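PDB 6OZI: endonuclease V isoform X2 from Ciona intestinalis, which probably cleaves inosine-containing nucleic acids, RNA in particular, by metal-ion-dependent hydrolysis. Local coordinates for residues A[2-5]-A[11-14]; A[41-46]-A[75-80]; A[17-22]-A[133-138]. The protein carries 1 engineered substitution. All coordinates share one frame; numbering follows the deposited sequence. Where two conformers were deposited one is given.

Interaction 1. Residues A[2-5]-A[11-14]; sequences NKIT and EWNS. With nucleotides of chain D.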
loop_
_atom_site.group_PDB
_atom_site.type_symbol
_atom_site.label_atom_id
_atom_site.label_comp_id
_atom_site.label_asym_id
_atom_site.label_seq_id
_atom_site.Cartn_x
_atom_site.Cartn_y
_atom_site.Cartn_z
ATOM N N ASN A 2 6.479 27.168 -9.233
ATOM C CA ASN A 2 7.409 28.250 -8.905
ATOM C C ASN A 2 6.846 29.265 -7.909
ATOM O O ASN A 2 7.144 30.460 -8.007
ATOM C CB ASN A 2 7.832 28.949 -10.194
ATOM C CG ASN A 2 6.654 29.306 -11.079
ATOM O OD1 ASN A 2 6.429 28.680 -12.114
ATOM N ND2 ASN A 2 5.885 30.313 -10.666
ATOM N N LYS A 3 6.035 28.823 -6.943
ATOM C CA LYS A 3 5.460 29.745 -5.967
ATOM C C LYS A 3 6.404 30.014 -4.798
ATOM O O LYS A 3 6.409 31.129 -4.260
ATOM C CB LYS A 3 4.120 29.202 -5.455
ATOM C CG LYS A 3 3.775 29.597 -4.020
ATOM C CD LYS A 3 3.173 30.991 -3.908
ATOM C CE LYS A 3 1.652 30.944 -3.963
ATOM N NZ LYS A 3 1.039 32.197 -3.431
ATOM N N ILE A 4 7.208 29.030 -4.398
ATOM C CA ILE A 4 8.084 29.183 -3.238
ATOM C C ILE A 4 9.311 29.986 -3.662
ATOM O O ILE A 4 10.151 29.505 -4.423
ATOM C CB ILE A 4 8.489 27.824 -2.654
ATOM C CG1 ILE A 4 7.263 27.035 -2.195
ATOM C CG2 ILE A 4 9.438 28.009 -1.485
ATOM C CD1 ILE A 4 7.599 25.665 -1.652
ATOM N N THR A 5 9.381 31.234 -3.218
ATOM C CA THR A 5 10.515 32.122 -3.417
ATOM C C THR A 5 10.972 32.623 -2.055
ATOM O O THR A 5 10.310 32.401 -1.038
ATOM C CB THR A 5 10.156 33.307 -4.318
ATOM O OG1 THR A 5 9.100 34.054 -3.704
ATOM C CG2 THR A 5 9.702 32.822 -5.683
ATOM N N GLU A 11 6.852 36.600 3.208
ATOM C CA GLU A 11 5.433 36.914 3.369
ATOM C C GLU A 11 4.732 35.895 4.263
ATOM O O GLU A 11 3.939 36.263 5.143
ATOM C CB GLU A 11 4.764 36.963 1.996
ATOM C CG GLU A 11 3.313 37.378 2.017
ATOM C CD GLU A 11 2.677 37.319 0.638
ATOM O OE1 GLU A 11 3.237 37.906 -0.319
ATOM O OE2 GLU A 11 1.623 36.658 0.506
ATOM N N TRP A 12 5.010 34.607 4.046
ATOM C CA TRP A 12 4.408 33.554 4.858
ATOM C C TRP A 12 4.804 33.696 6.323
ATOM O O TRP A 12 3.960 33.578 7.224
ATOM C CB TRP A 12 4.827 32.188 4.311
ATOM C CG TRP A 12 4.089 31.767 3.074
ATOM C CD1 TRP A 12 2.922 32.287 2.602
ATOM C CD2 TRP A 12 4.482 30.753 2.143
ATOM N NE1 TRP A 12 2.546 31.640 1.452
ATOM C CE2 TRP A 12 3.489 30.696 1.144
ATOM C CE3 TRP A 12 5.569 29.874 2.067
ATOM C CZ2 TRP A 12 3.550 29.802 0.077
ATOM C CZ3 TRP A 12 5.629 28.989 1.009
ATOM C CH2 TRP A 12 4.628 28.961 0.023
ATOM N N ASN A 13 6.090 33.946 6.579
ATOM C CA ASN A 13 6.551 34.188 7.943
ATOM C C ASN A 13 5.806 35.356 8.573
ATOM O O ASN A 13 5.409 35.292 9.744
ATOM C CB ASN A 13 8.056 34.447 7.948
ATOM C CG ASN A 13 8.866 33.196 7.624
ATOM O OD1 ASN A 13 8.339 32.078 7.622
ATOM N ND2 ASN A 13 10.151 33.381 7.348
ATOM N N SER A 14 5.598 36.431 7.807
ATOM C CA SER A 14 4.910 37.596 8.351
ATOM C C SER A 14 3.465 37.270 8.720
ATOM O O SER A 14 3.006 37.584 9.830
ATOM C CB SER A 14 4.975 38.748 7.350
ATOM O OG SER A 14 4.088 39.777 7.731
ATOM P P DA D 20 16.368 23.658 -5.405
ATOM O OP1 DA D 20 16.223 22.762 -6.574
ATOM O OP2 DA D 20 17.543 24.554 -5.309
ATOM O "O5'" DA D 20 15.062 24.576 -5.263
ATOM C "C5'" DA D 20 14.765 25.574 -6.228
ATOM C "C4'" DA D 20 13.446 26.244 -5.897
ATOM O "O4'" DA D 20 12.498 25.231 -5.480
ATOM C "C3'" DA D 20 13.501 27.227 -4.734
ATOM O "O3'" DA D 20 13.850 28.539 -5.200
ATOM C "C2'" DA D 20 12.066 27.201 -4.213
ATOM C "C1'" DA D 20 11.610 25.770 -4.516
ATOM N N9 DA D 20 11.596 24.908 -3.335
ATOM C C8 DA D 20 12.247 25.121 -2.150
ATOM N N7 DA D 20 12.038 24.186 -1.251
ATOM C C5 DA D 20 11.183 23.299 -1.889
ATOM C C6 DA D 20 10.588 22.086 -1.477
ATOM N N6 DA D 20 10.772 21.545 -0.267
ATOM N N1 DA D 20 9.791 21.449 -2.365
ATOM C C2 DA D 20 9.607 21.993 -3.577
ATOM N N3 DA D 20 10.110 23.122 -4.075
ATOM C C4 DA D 20 10.900 23.731 -3.175
HETATM O O HOH W 1 0.124 31.681 -0.173
#
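Ile-4 and Lys-3 rest against the Trp-12 indole where the N-terminal loop turns into helix 6-19. Thr-5 is the N-cap: its OG1 accepts a hydrogen bond from Gln-8 N. The loop folds back so that Lys-3 and Ile-4 meet Trp-12, nearly two turns into the helix. The tight part is apolar. Ile-4 CG1 comes to the edge of the indole, near its plane, 3.9 Å from Trp-12 CH2. Ile-4 has CG1 anti to the carbonyl carbon (chi1 -60°). Its CG2 points to the sugar of DA20 of chain D, 3.9 Å from C2', and CD1, at the end of the other branch, comes near the base. One side chain thus touches both the helix and the bound DNA. Phe-88 stacks on the indole and Cys-79 also packs on it. The Lys-3 side is looser and partly exposed. The aliphatic part of Lys-3 meets the six-membered ring obliquely, with CG 4.1 Å from Trp-12 CZ2. Bends at chi2 and chi3 carry the amine past the ring toward a water. That water lies at the edge of the indole, in its plane. It accepts from Trp-12 NE1 at 2.9 Å and, in a weak bond, from Lys-3 NZ at 3.4 Å.

Interaction 2. Residues A[41-46]-A[75-80]; sequences FDVSYS and VKLSCP. With nucleotides of chain C.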
loop_
_atom_site.group_PDB
_atom_site.type_symbol
_atom_site.label_atom_id
_atom_site.label_comp_id
_atom_site.label_asym_id
_atom_site.label_seq_id
_atom_site.Cartn_x
_atom_site.Cartn_y
_atom_site.Cartn_z
ATOM N N PHE A 41 -10.161 16.143 7.337
ATOM C CA PHE A 41 -9.886 16.811 6.074
ATOM C C PHE A 41 -8.494 16.412 5.620
ATOM O O PHE A 41 -7.573 16.342 6.435
ATOM C CB PHE A 41 -9.975 18.333 6.196
ATOM C CG PHE A 41 -9.337 19.066 5.053
ATOM C CD1 PHE A 41 -10.045 19.314 3.891
ATOM C CD2 PHE A 41 -8.022 19.500 5.135
ATOM C CE1 PHE A 41 -9.458 19.991 2.835
ATOM C CE2 PHE A 41 -7.427 20.176 4.078
ATOM C CZ PHE A 41 -8.147 20.423 2.930
ATOM N N ASP A 42 -8.342 16.168 4.323
ATOM C CA ASP A 42 -7.027 15.829 3.801
ATOM C C ASP A 42 -6.969 16.173 2.319
ATOM O O ASP A 42 -7.983 16.480 1.687
ATOM C CB ASP A 42 -6.704 14.356 4.034
ATOM C CG ASP A 42 -5.227 14.101 4.136
ATOM O OD1 ASP A 42 -4.436 15.072 4.079
ATOM O OD2 ASP A 42 -4.857 12.921 4.285
ATOM N N VAL A 43 -5.751 16.121 1.777
ATOM C CA VAL A 43 -5.484 16.393 0.370
ATOM C C VAL A 43 -4.579 15.301 -0.179
ATOM O O VAL A 43 -3.543 14.987 0.417
ATOM C CB VAL A 43 -4.832 17.775 0.161
ATOM C CG1 VAL A 43 -4.532 17.992 -1.293
ATOM C CG2 VAL A 43 -5.760 18.883 0.656
ATOM N N SER A 44 -4.979 14.723 -1.304
ATOM C CA SER A 44 -4.166 13.823 -2.099
ATOM C C SER A 44 -3.695 14.570 -3.342
ATOM O O SER A 44 -4.398 15.442 -3.857
ATOM C CB SER A 44 -4.974 12.585 -2.489
ATOM O OG SER A 44 -4.216 11.684 -3.272
ATOM N N TYR A 45 -2.507 14.238 -3.836
ATOM C CA TYR A 45 -1.993 14.947 -4.998
ATOM C C TYR A 45 -1.278 13.985 -5.939
ATOM O O TYR A 45 -0.768 12.941 -5.524
ATOM C CB TYR A 45 -1.061 16.098 -4.582
ATOM C CG TYR A 45 0.254 15.655 -3.984
ATOM C CD1 TYR A 45 0.362 15.355 -2.629
ATOM C CD2 TYR A 45 1.395 15.550 -4.774
ATOM C CE1 TYR A 45 1.571 14.958 -2.082
ATOM C CE2 TYR A 45 2.602 15.152 -4.240
ATOM C CZ TYR A 45 2.684 14.855 -2.895
ATOM O OH TYR A 45 3.892 14.457 -2.368
ATOM N N SER A 46 -1.261 14.349 -7.220
ATOM C CA SER A 46 -0.623 13.542 -8.251
ATOM C C SER A 46 0.807 14.004 -8.483
ATOM O O SER A 46 1.080 15.206 -8.555
ATOM C CB SER A 46 -1.404 13.621 -9.564
ATOM O OG SER A 46 -0.865 12.732 -10.533
ATOM N N VAL A 75 -9.148 19.674 -7.101
ATOM C CA VAL A 75 -8.615 20.990 -6.788
ATOM C C VAL A 75 -7.251 21.139 -7.438
ATOM O O VAL A 75 -6.574 20.153 -7.757
ATOM C CB VAL A 75 -8.501 21.246 -5.271
ATOM C CG1 VAL A 75 -9.859 21.114 -4.602
ATOM C CG2 VAL A 75 -7.490 20.302 -4.656
ATOM N N LYS A 76 -6.872 22.389 -7.674
ATOM C CA LYS A 76 -5.527 22.744 -8.100
ATOM C C LYS A 76 -4.813 23.383 -6.917
ATOM O O LYS A 76 -5.260 24.413 -6.401
ATOM C CB LYS A 76 -5.571 23.688 -9.302
ATOM C CG LYS A 76 -5.983 22.993 -10.603
ATOM C CD LYS A 76 -6.462 23.980 -11.677
ATOM C CE LYS A 76 -5.455 25.100 -11.917
ATOM N NZ LYS A 76 -5.963 26.076 -12.928
ATOM N N LEU A 77 -3.725 22.762 -6.475
ATOM C CA LEU A 77 -2.998 23.242 -5.309
ATOM C C LEU A 77 -2.171 24.468 -5.681
ATOM O O LEU A 77 -1.646 24.563 -6.792
ATOM C CB LEU A 77 -2.109 22.138 -4.736
ATOM C CG LEU A 77 -2.871 21.002 -4.042
ATOM C CD1 LEU A 77 -1.930 19.901 -3.556
ATOM C CD2 LEU A 77 -3.727 21.520 -2.888
ATOM N N SER A 78 -2.075 25.419 -4.751
ATOM C CA SER A 78 -1.412 26.687 -5.041
ATOM C C SER A 78 0.089 26.667 -4.764
ATOM O O SER A 78 0.815 27.485 -5.339
ATOM C CB SER A 78 -2.065 27.828 -4.252
ATOM O OG SER A 78 -2.214 27.504 -2.885
ATOM N N CYS A 79 0.573 25.784 -3.891
ATOM C CA CYS A 79 2.006 25.733 -3.643
ATOM C C CYS A 79 2.385 24.324 -3.215
ATOM O O CYS A 79 1.538 23.582 -2.704
ATOM C CB CYS A 79 2.448 26.750 -2.580
ATOM S SG CYS A 79 1.911 26.425 -0.908
ATOM N N PRO A 80 3.638 23.924 -3.417
ATOM C CA PRO A 80 4.062 22.582 -3.009
ATOM C C PRO A 80 4.156 22.478 -1.499
ATOM O O PRO A 80 4.045 23.463 -0.769
ATOM C CB PRO A 80 5.440 22.414 -3.657
ATOM C CG PRO A 80 5.585 23.565 -4.615
ATOM C CD PRO A 80 4.718 24.659 -4.098
ATOM P P DT C 7 -1.035 13.047 5.007
ATOM O OP1 DT C 7 -2.478 12.776 5.146
ATOM O OP2 DT C 7 -0.070 12.207 5.750
ATOM O "O5'" DT C 7 -0.620 13.016 3.463
ATOM C "C5'" DT C 7 -1.408 13.676 2.476
ATOM C "C4'" DT C 7 -0.779 13.495 1.108
ATOM O "O4'" DT C 7 0.641 13.814 1.195
ATOM C "C3'" DT C 7 -0.862 12.065 0.556
ATOM O "O3'" DT C 7 -1.040 12.085 -0.838
ATOM C "C2'" DT C 7 0.493 11.485 0.924
ATOM C "C1'" DT C 7 1.397 12.703 0.766
ATOM N N1 DT C 7 2.641 12.586 1.572
ATOM C C2 DT C 7 3.849 12.522 0.917
ATOM O O2 DT C 7 3.954 12.610 -0.292
ATOM N N3 DT C 7 4.939 12.377 1.733
ATOM C C4 DT C 7 4.941 12.265 3.115
ATOM O O4 DT C 7 5.976 12.128 3.760
ATOM C C5 DT C 7 3.638 12.321 3.743
ATOM C C7 DT C 7 3.519 12.215 5.238
ATOM C C6 DT C 7 2.559 12.467 2.948
ATOM P P DA C 8 -1.117 10.710 -1.674
ATOM O OP1 DA C 8 -1.954 10.981 -2.860
ATOM O OP2 DA C 8 -1.484 9.600 -0.765
ATOM O "O5'" DA C 8 0.385 10.480 -2.179
ATOM C "C5'" DA C 8 0.983 11.423 -3.076
ATOM C "C4'" DA C 8 2.064 10.777 -3.934
ATOM O "O4'" DA C 8 3.290 10.657 -3.181
ATOM C "C3'" DA C 8 1.761 9.376 -4.444
ATOM O "O3'" DA C 8 2.416 9.192 -5.676
ATOM C "C2'" DA C 8 2.352 8.480 -3.357
ATOM C "C1'" DA C 8 3.545 9.300 -2.870
ATOM N N9 DA C 8 3.775 9.219 -1.431
ATOM C C8 DA C 8 2.847 9.305 -0.436
ATOM N N7 DA C 8 3.359 9.226 0.771
ATOM C C5 DA C 8 4.718 9.085 0.548
ATOM C C6 DA C 8 5.825 8.940 1.419
ATOM N N6 DA C 8 5.726 8.916 2.757
ATOM N N1 DA C 8 7.044 8.827 0.857
ATOM C C2 DA C 8 7.143 8.849 -0.475
ATOM N N3 DA C 8 6.185 8.966 -1.387
ATOM C C4 DA C 8 4.987 9.082 -0.805
ATOM P P A C 6 2.909 14.066 8.936
ATOM O OP1 A C 6 1.749 13.475 9.649
ATOM O OP2 A C 6 4.029 13.201 8.485
ATOM O "O5'" A C 6 2.323 14.841 7.675
ATOM C "C5'" A C 6 1.154 15.642 7.788
ATOM C "C4'" A C 6 0.741 16.168 6.441
ATOM O "O4'" A C 6 1.807 16.988 5.908
ATOM C "C3'" A C 6 0.519 15.104 5.384
ATOM O "O3'" A C 6 -0.788 14.569 5.431
ATOM C "C2'" A C 6 0.835 15.830 4.082
ATOM O "O2'" A C 6 -0.271 16.613 3.660
ATOM C "C1'" A C 6 1.939 16.777 4.522
ATOM N N9 A C 6 3.304 16.284 4.261
ATOM C C8 A C 6 4.261 15.968 5.198
ATOM N N7 A C 6 5.410 15.610 4.681
ATOM C C5 A C 6 5.202 15.714 3.313
ATOM C C6 A C 6 6.039 15.482 2.205
ATOM N N6 A C 6 7.310 15.075 2.303
ATOM N N1 A C 6 5.519 15.688 0.973
ATOM C C2 A C 6 4.248 16.093 0.867
ATOM N N3 A C 6 3.367 16.348 1.832
ATOM C C4 A C 6 3.913 16.140 3.042
#
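In the RNase H-like sheet, beside the bound nucleic acid, Leu-77 in the loop after strand 67-76 reaches across to Val-43 and Tyr-45 on strand 37-45. The two strands are not neighbours in the sheet. Strand 52-61 lies between them, and Ala-53 of that strand also touches Leu-77. Leu-77 CD1 is 3.9 Å from Val-43 CG1 and 4.0 Å from Tyr-45 CB. Val-43 CG1 also lies near Leu-77 CD2, so this one valine methyl touches both leucine branches. The Val-43 and Leu-77 side chains run past each other in opposite directions. Strand 37-45 is the first strand of the RNase H fold, and its residues alternate between this apolar patch and the bound nucleic acid. Asp-42 OD2 is 2.5 Å from OP1 of DT7 of chain C and is hydrogen-bonded by Asn-233, the engineered residue. Asp-42 also lies close to Asp-116, as carboxylates of the RNase H-like active site do, and the DT7 phosphate, the second linkage 3' of the inosine, is probably the one the enzyme cuts. Ser-44 OG is placed to donate to OP1 of DA8 of chain C, but their 2.4 Å separation is doubtfully short. Tyr-45 serves both sides. Its CB belongs to the apolar patch, while chi1 of 69° places CG between the backbone N and the carbonyl carbon and turns the ring to the nucleotides. One ring face is met by C5' of DA8 of chain C, 3.7 Å above the plane and offset toward the rim. O4' of DT7 of chain C lies at the ring edge, in plane. Arg-89 makes a cation-pi contact with the same ring. Tyr-45 OH donates to O2 of DT7 of chain C at 2.8 Å, on the minor-groove edge of the thymine.

Interaction 3. Residues A[17-22]-A[133-138]; sequences EELRDK and GVLSNT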
loop_
_atom_site.group_PDB
_atom_site.type_symbol
_atom_site.label_atom_id
_atom_site.label_comp_id
_atom_site.label_asym_id
_atom_site.label_seq_id
_atom_site.Cartn_x
_atom_site.Cartn_y
_atom_site.Cartn_z
ATOM N N GLU A 17 3.385 35.313 11.844
ATOM C CA GLU A 17 3.652 36.120 13.032
ATOM C C GLU A 17 2.427 36.920 13.449
ATOM O O GLU A 17 2.170 37.086 14.646
ATOM C CB GLU A 17 4.843 37.053 12.801
ATOM C CG GLU A 17 6.197 36.363 12.729
ATOM C CD GLU A 17 6.657 35.789 14.071
ATOM O OE1 GLU A 17 6.034 36.086 15.115
ATOM O OE2 GLU A 17 7.660 35.045 14.074
ATOM N N GLU A 18 1.654 37.430 12.489
ATOM C CA GLU A 18 0.474 38.178 12.914
ATOM C C GLU A 18 -0.663 37.267 13.379
ATOM O O GLU A 18 -1.475 37.685 14.216
ATOM C CB GLU A 18 0.015 39.144 11.813
ATOM C CG GLU A 18 -0.690 38.563 10.616
ATOM C CD GLU A 18 -1.172 39.671 9.682
ATOM O OE1 GLU A 18 -0.890 40.857 9.981
ATOM O OE2 GLU A 18 -1.833 39.370 8.662
ATOM N N LEU A 19 -0.746 36.031 12.866
ATOM C CA LEU A 19 -1.815 35.124 13.282
ATOM C C LEU A 19 -1.556 34.448 14.625
ATOM O O LEU A 19 -2.515 34.122 15.334
ATOM C CB LEU A 19 -2.036 34.026 12.237
ATOM C CG LEU A 19 -2.957 34.263 11.053
ATOM C CD1 LEU A 19 -3.030 32.999 10.211
ATOM C CD2 LEU A 19 -4.341 34.640 11.556
ATOM N N ARG A 20 -0.290 34.225 14.992
ATOM C CA ARG A 20 0.004 33.309 16.094
ATOM C C ARG A 20 -0.688 33.708 17.399
ATOM O O ARG A 20 -1.090 32.830 18.167
ATOM C CB ARG A 20 1.521 33.189 16.294
ATOM C CG ARG A 20 2.226 34.496 16.611
ATOM C CD ARG A 20 3.747 34.348 16.597
ATOM N NE ARG A 20 4.223 33.472 17.657
ATOM C CZ ARG A 20 5.486 33.085 17.796
ATOM N NH1 ARG A 20 6.409 33.499 16.938
ATOM N NH2 ARG A 20 5.823 32.282 18.796
ATOM N N ASP A 21 -0.869 35.003 17.663
ATOM C CA ASP A 21 -1.490 35.385 18.930
ATOM C C ASP A 21 -3.001 35.195 18.932
ATOM O O ASP A 21 -3.624 35.345 19.989
ATOM C CB ASP A 21 -1.154 36.838 19.303
ATOM C CG ASP A 21 -1.999 37.857 18.549
ATOM O OD1 ASP A 21 -2.339 37.615 17.369
ATOM O OD2 ASP A 21 -2.314 38.919 19.133
ATOM N N LYS A 22 -3.598 34.865 17.788
ATOM C CA LYS A 22 -5.025 34.596 17.720
ATOM C C LYS A 22 -5.358 33.145 18.032
ATOM O O LYS A 22 -6.536 32.818 18.221
ATOM C CB LYS A 22 -5.565 34.953 16.329
ATOM C CG LYS A 22 -5.289 36.391 15.905
ATOM C CD LYS A 22 -5.824 37.381 16.918
ATOM C CE LYS A 22 -5.540 38.810 16.481
ATOM N NZ LYS A 22 -4.095 39.016 16.179
ATOM N N GLY A 133 -7.762 26.519 11.705
ATOM C CA GLY A 133 -8.745 26.756 12.753
ATOM C C GLY A 133 -9.082 28.229 12.919
ATOM O O GLY A 133 -10.256 28.614 12.969
ATOM N N VAL A 134 -8.057 29.083 12.971
ATOM C CA VAL A 134 -8.306 30.498 13.225
ATOM C C VAL A 134 -8.939 31.154 12.011
ATOM O O VAL A 134 -9.898 31.927 12.137
ATOM C CB VAL A 134 -7.007 31.220 13.630
ATOM C CG1 VAL A 134 -7.211 32.734 13.587
ATOM C CG2 VAL A 134 -6.570 30.791 15.024
ATOM N N LEU A 135 -8.437 30.842 10.813
ATOM C CA LEU A 135 -8.971 31.486 9.619
ATOM C C LEU A 135 -10.400 31.059 9.326
ATOM O O LEU A 135 -11.112 31.784 8.627
ATOM C CB LEU A 135 -8.083 31.201 8.405
ATOM C CG LEU A 135 -6.768 31.988 8.363
ATOM C CD1 LEU A 135 -6.133 31.922 6.983
ATOM C CD2 LEU A 135 -6.994 33.425 8.795
ATOM N N SER A 136 -10.846 29.916 9.846
ATOM C CA SER A 136 -12.219 29.478 9.631
ATOM C C SER A 136 -13.086 29.582 10.878
ATOM O O SER A 136 -14.272 29.231 10.818
ATOM C CB SER A 136 -12.241 28.039 9.112
ATOM O OG SER A 136 -11.575 27.166 10.010
ATOM N N ASN A 137 -12.542 30.073 11.994
ATOM C CA ASN A 137 -13.249 30.109 13.277
ATOM C C ASN A 137 -13.798 28.726 13.633
ATOM O O ASN A 137 -14.965 28.563 13.996
ATOM C CB ASN A 137 -14.368 31.156 13.285
ATOM C CG ASN A 137 -14.993 31.333 14.670
ATOM O OD1 ASN A 137 -14.328 31.146 15.695
ATOM N ND2 ASN A 137 -16.281 31.650 14.704
ATOM N N THR A 138 -12.944 27.713 13.513
ATOM C CA THR A 138 -13.346 26.349 13.819
ATOM C C THR A 138 -12.341 25.719 14.770
ATOM O O THR A 138 -11.148 26.044 14.760
ATOM C CB THR A 138 -13.494 25.462 12.553
ATOM O OG1 THR A 138 -12.234 25.324 11.890
ATOM C CG2 THR A 138 -14.517 26.048 11.591
#
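Leu-19 lays its CD2 methyl between two side chains of helix 128-136. The methyl is 4.0 Å from Val-134 CG1 and 4.0 Å from Leu-135 CD2. Leu-19 and Val-134 pass each other in opposite directions, while Leu-19 and Leu-135 meet at about a right angle. The C-terminal part of helix 6-19 and the residues after it thus meet the last turn of helix 128-136. Val-134 is gripped on both branches. With chi1 at 167°, CG1 lies anti to the backbone N and touches Lys-22 CB at 3.9 Å as well as Leu-19. CG2, the other branch, rests 3.8 Å from Lys-22 O. Lys-22 gives its CB and backbone to the contact, but bends at chi2 and chi4 lead its amine away. There Lys-22 NZ forms a short salt bridge with Asp-21 OD1, on the syn lone pair of that oxygen. A second salt bridge, from Arg-20 to Glu-17, lies farther from the second helix. The contact is at the surface, yet Cys-126 also touches Leu-19 and Ile-23 touches Val-134. In segment 133-138 the chain turns sharply after the apolar pair. Asn-137 has positive phi, and Thr-138 N bonds to Gly-133 O at 2.9 Å while Asn-137 N bonds to Val-134 O. This is a Schellman motif, where the chain leaves helix 128-136 on its way to strand 140-144 of the RNase H-like sheet.

How the interactions relate
Interactions 1 and 3 both use helix 6-19, one at its middle and one at its C-terminal end, with centres 18 Å apart. The helix is thus tied to its own leading loop and to helix 128-136. The centres of interactions 1 and 2 are 17 Å apart, and the two touch directly: Lys-3, Ile-4 and Trp-12 pack on residues 78-80. The centre of interaction 2 is 21 Å from that of interaction 3, with no touch. Along the chain interaction 1 comes first. Segment 17-22 follows, then both segments of interaction 2, and 133-138 comes last. Interactions 1 and 2 each meet bound nucleotides, on chains D and C, whereas the nearest atom of interaction 3 is about 10 Å from the nucleic acid.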